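Local atomic coordinates of putative uncharacterized protein Ta1305 (Thermoplasma acidophilum, PDB entry 4RKS), a protein that phosphorylates (R)-mevalonate with ATP to give mevalonate 3-phosphate in an alternative mevalonate pathway of isoprenoid biosynthesis. Residues R284-N289 / A308-S313. Residues are numbered along the deposited sequence; the frame is centred on the assembly and turned at random.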
loop_
_atom_site.group_PDB
_atom_site.type_symbol
_atom_site.label_atom_id
_atom_site.label_comp_id
_atom_site.label_asym_id
_atom_site.label_seq_id
_atom_site.Cartn_x
_atom_site.Cartn_y
_atom_site.Cartn_z
ATOM N N ARG A 284 -23.387 -5.241 12.159
ATOM C CA ARG A 284 -23.666 -4.427 10.972
ATOM C C ARG A 284 -25.133 -4.011 10.956
ATOM O O ARG A 284 -25.491 -2.964 10.418
ATOM C CB ARG A 284 -23.303 -5.176 9.680
ATOM C CG ARG A 284 -23.402 -4.326 8.407
ATOM C CD ARG A 284 -22.591 -4.916 7.257
ATOM N NE ARG A 284 -21.198 -5.146 7.635
ATOM C CZ ARG A 284 -20.577 -6.318 7.544
ATOM N NH1 ARG A 284 -21.219 -7.382 7.064
ATOM N NH2 ARG A 284 -19.309 -6.426 7.923
ATOM N N LYS A 285 -25.977 -4.834 11.564
ATOM C CA LYS A 285 -27.403 -4.535 11.647
ATOM C C LYS A 285 -27.664 -3.403 12.642
ATOM O O LYS A 285 -28.695 -2.738 12.582
ATOM C CB LYS A 285 -28.179 -5.790 12.035
ATOM C CG LYS A 285 -28.059 -6.921 11.020
ATOM C CD LYS A 285 -28.752 -8.180 11.520
ATOM C CE LYS A 285 -28.236 -8.583 12.900
ATOM N NZ LYS A 285 -28.843 -9.854 13.395
ATOM N N ASP A 286 -26.701 -3.184 13.534
ATOM C CA ASP A 286 -26.792 -2.161 14.574
ATOM C C ASP A 286 -26.192 -0.822 14.103
ATOM O O ASP A 286 -26.845 0.225 14.171
ATOM C CB ASP A 286 -26.097 -2.672 15.849
ATOM C CG ASP A 286 -26.150 -1.677 17.004
ATOM O OD1 ASP A 286 -26.951 -0.728 16.956
ATOM O OD2 ASP A 286 -25.382 -1.856 17.969
ATOM N N TYR A 287 -24.947 -0.854 13.631
ATOM C CA TYR A 287 -24.358 0.317 13.004
ATOM C C TYR A 287 -23.491 -0.106 11.820
ATOM O O TYR A 287 -23.042 -1.243 11.752
ATOM C CB TYR A 287 -23.556 1.141 14.013
ATOM C CG TYR A 287 -22.403 0.439 14.712
ATOM C CD1 TYR A 287 -22.610 -0.294 15.879
ATOM C CD2 TYR A 287 -21.097 0.550 14.229
ATOM C CE1 TYR A 287 -21.552 -0.917 16.530
ATOM C CE2 TYR A 287 -20.038 -0.067 14.870
ATOM C CZ TYR A 287 -20.269 -0.802 16.019
ATOM O OH TYR A 287 -19.209 -1.414 16.655
ATOM N N TRP A 288 -23.275 0.806 10.878
ATOM C CA TRP A 288 -22.575 0.456 9.646
ATOM C C TRP A 288 -21.118 0.064 9.877
ATOM O O TRP A 288 -20.388 0.699 10.648
ATOM C CB TRP A 288 -22.629 1.609 8.646
ATOM C CG TRP A 288 -21.908 1.304 7.352
ATOM C CD1 TRP A 288 -22.415 0.651 6.257
ATOM C CD2 TRP A 288 -20.549 1.630 7.029
ATOM N NE1 TRP A 288 -21.447 0.555 5.268
ATOM C CE2 TRP A 288 -20.298 1.148 5.721
ATOM C CE3 TRP A 288 -19.517 2.283 7.718
ATOM C CZ2 TRP A 288 -19.065 1.314 5.092
ATOM C CZ3 TRP A 288 -18.293 2.437 7.091
ATOM C CH2 TRP A 288 -18.075 1.947 5.793
ATOM N N ASN A 289 -20.706 -0.998 9.207
ATOM C CA ASN A 289 -19.291 -1.274 9.022
ATOM C C ASN A 289 -19.108 -2.026 7.721
ATOM O O ASN A 289 -20.079 -2.517 7.138
ATOM C CB ASN A 289 -18.706 -2.077 10.182
ATOM C CG ASN A 289 -19.120 -3.536 10.155
ATOM O OD1 ASN A 289 -18.623 -4.329 9.348
ATOM N ND2 ASN A 289 -20.037 -3.899 11.043
ATOM N N ALA A 308 -16.330 4.566 16.132
ATOM C CA ALA A 308 -14.983 4.004 16.084
ATOM C C ALA A 308 -14.469 3.537 17.449
ATOM O O ALA A 308 -13.897 2.457 17.543
ATOM C CB ALA A 308 -14.005 5.013 15.484
ATOM N N ASP A 309 -14.651 4.341 18.497
ATOM C CA ASP A 309 -14.199 3.935 19.833
ATOM C C ASP A 309 -14.978 2.734 20.319
ATOM O O ASP A 309 -14.422 1.843 20.966
ATOM C CB ASP A 309 -14.312 5.082 20.837
ATOM C CG ASP A 309 -13.179 6.085 20.694
ATOM O OD1 ASP A 309 -12.033 5.653 20.448
ATOM O OD2 ASP A 309 -13.433 7.300 20.812
ATOM N N ARG A 310 -16.266 2.702 19.994
ATOM C CA ARG A 310 -17.101 1.551 20.318
ATOM C C ARG A 310 -16.567 0.256 19.703
ATOM O O ARG A 310 -16.405 -0.754 20.395
ATOM C CB ARG A 310 -18.519 1.797 19.840
ATOM C CG ARG A 310 -19.431 0.614 19.989
ATOM C CD ARG A 310 -20.865 1.100 19.929
ATOM N NE ARG A 310 -21.814 -0.002 19.875
ATOM C CZ ARG A 310 -23.111 0.153 19.639
ATOM N NH1 ARG A 310 -23.604 1.369 19.420
ATOM N NH2 ARG A 310 -23.912 -0.908 19.609
ATOM N N LEU A 311 -16.297 0.291 18.399
ATOM C CA LEU A 311 -15.729 -0.868 17.708
ATOM C C LEU A 311 -14.368 -1.266 18.289
ATOM O O LEU A 311 -14.107 -2.436 18.558
ATOM C CB LEU A 311 -15.589 -0.585 16.215
ATOM C CG LEU A 311 -15.034 -1.747 15.395
ATOM C CD1 LEU A 311 -15.878 -3.015 15.582
ATOM C CD2 LEU A 311 -14.987 -1.335 13.935
ATOM N N PHE A 312 -13.517 -0.272 18.495
ATOM C CA PHE A 312 -12.180 -0.489 19.023
ATOM C C PHE A 312 -12.228 -1.131 20.413
ATOM O O PHE A 312 -11.313 -1.850 20.812
ATOM C CB PHE A 312 -11.424 0.845 19.061
ATOM C CG PHE A 312 -9.999 0.738 19.542
ATOM C CD1 PHE A 312 -8.968 0.465 18.649
ATOM C CD2 PHE A 312 -9.688 0.925 20.882
ATOM C CE1 PHE A 312 -7.652 0.372 19.087
ATOM C CE2 PHE A 312 -8.373 0.833 21.331
ATOM C CZ PHE A 312 -7.351 0.557 20.434
ATOM N N SER A 313 -13.305 -0.891 21.148
ATOM C CA SER A 313 -13.342 -1.343 22.531
ATOM C C SER A 313 -14.018 -2.709 22.717
ATOM O O SER A 313 -14.218 -3.132 23.854
ATOM C CB SER A 313 -14.029 -0.287 23.406
ATOM O OG SER A 313 -15.436 -0.368 23.278
#
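Tyr287 reaches across to Arg310 and Leu311, joining the loop after helix 271-283 to the short helix 308-312 in the C-terminal half of this GHMP-kinase fold, away from the mevalonate pocket. The phenol is the main bridge. Tyr287 CG sits between the backbone N and the carbonyl carbon (chi1 59°), which sends the ring out toward the helix, where Tyr287 CE1 lies against one face of the Arg310 guanidinium, 3.5 Å from Arg310 NE. The two planes are 53° apart, so this is a slanted contact of one ring atom, CE1, set off toward the rim of the guanidinium, not a flat stack. The arginine chain, extended from CG to NE, crosses the ring obliquely at CE1, with Arg310 CD 4.0 Å from Tyr287 CE1. Beyond the ring, NH2 of Arg310 points to the carboxylate of Asp286, and OD2 and NH2 form a salt bridge whose exact geometry is doubtful, the two atoms being modelled too close together. Near the helix, Tyr287 OH lies 3.7 Å from Leu311 CB and 3.8 Å from the Leu311 CD1 methyl. Val303 touches the ring and Val301 touches Leu311, both from strand 298-304, so the contact sits beside that strand. With an alanine at Tyr287, a gap would probably open beside Leu311, and the Arg310 guanidinium would lose the ring against its face, keeping on this side mainly the uncertain link to Asp286. Within the loop, Arg284 grips Asn289 side-on: Arg284 NE donates to Asn289 O at 2.9 Å, from above the carbonyl plane, while Arg284 NH2 donates to Asn289 OD1 at 2.6 Å. At the end of the helix, Ser313 OG and Ser313 N both approach Arg310 O from the same face of its carbonyl plane, OG at 3.1 Å.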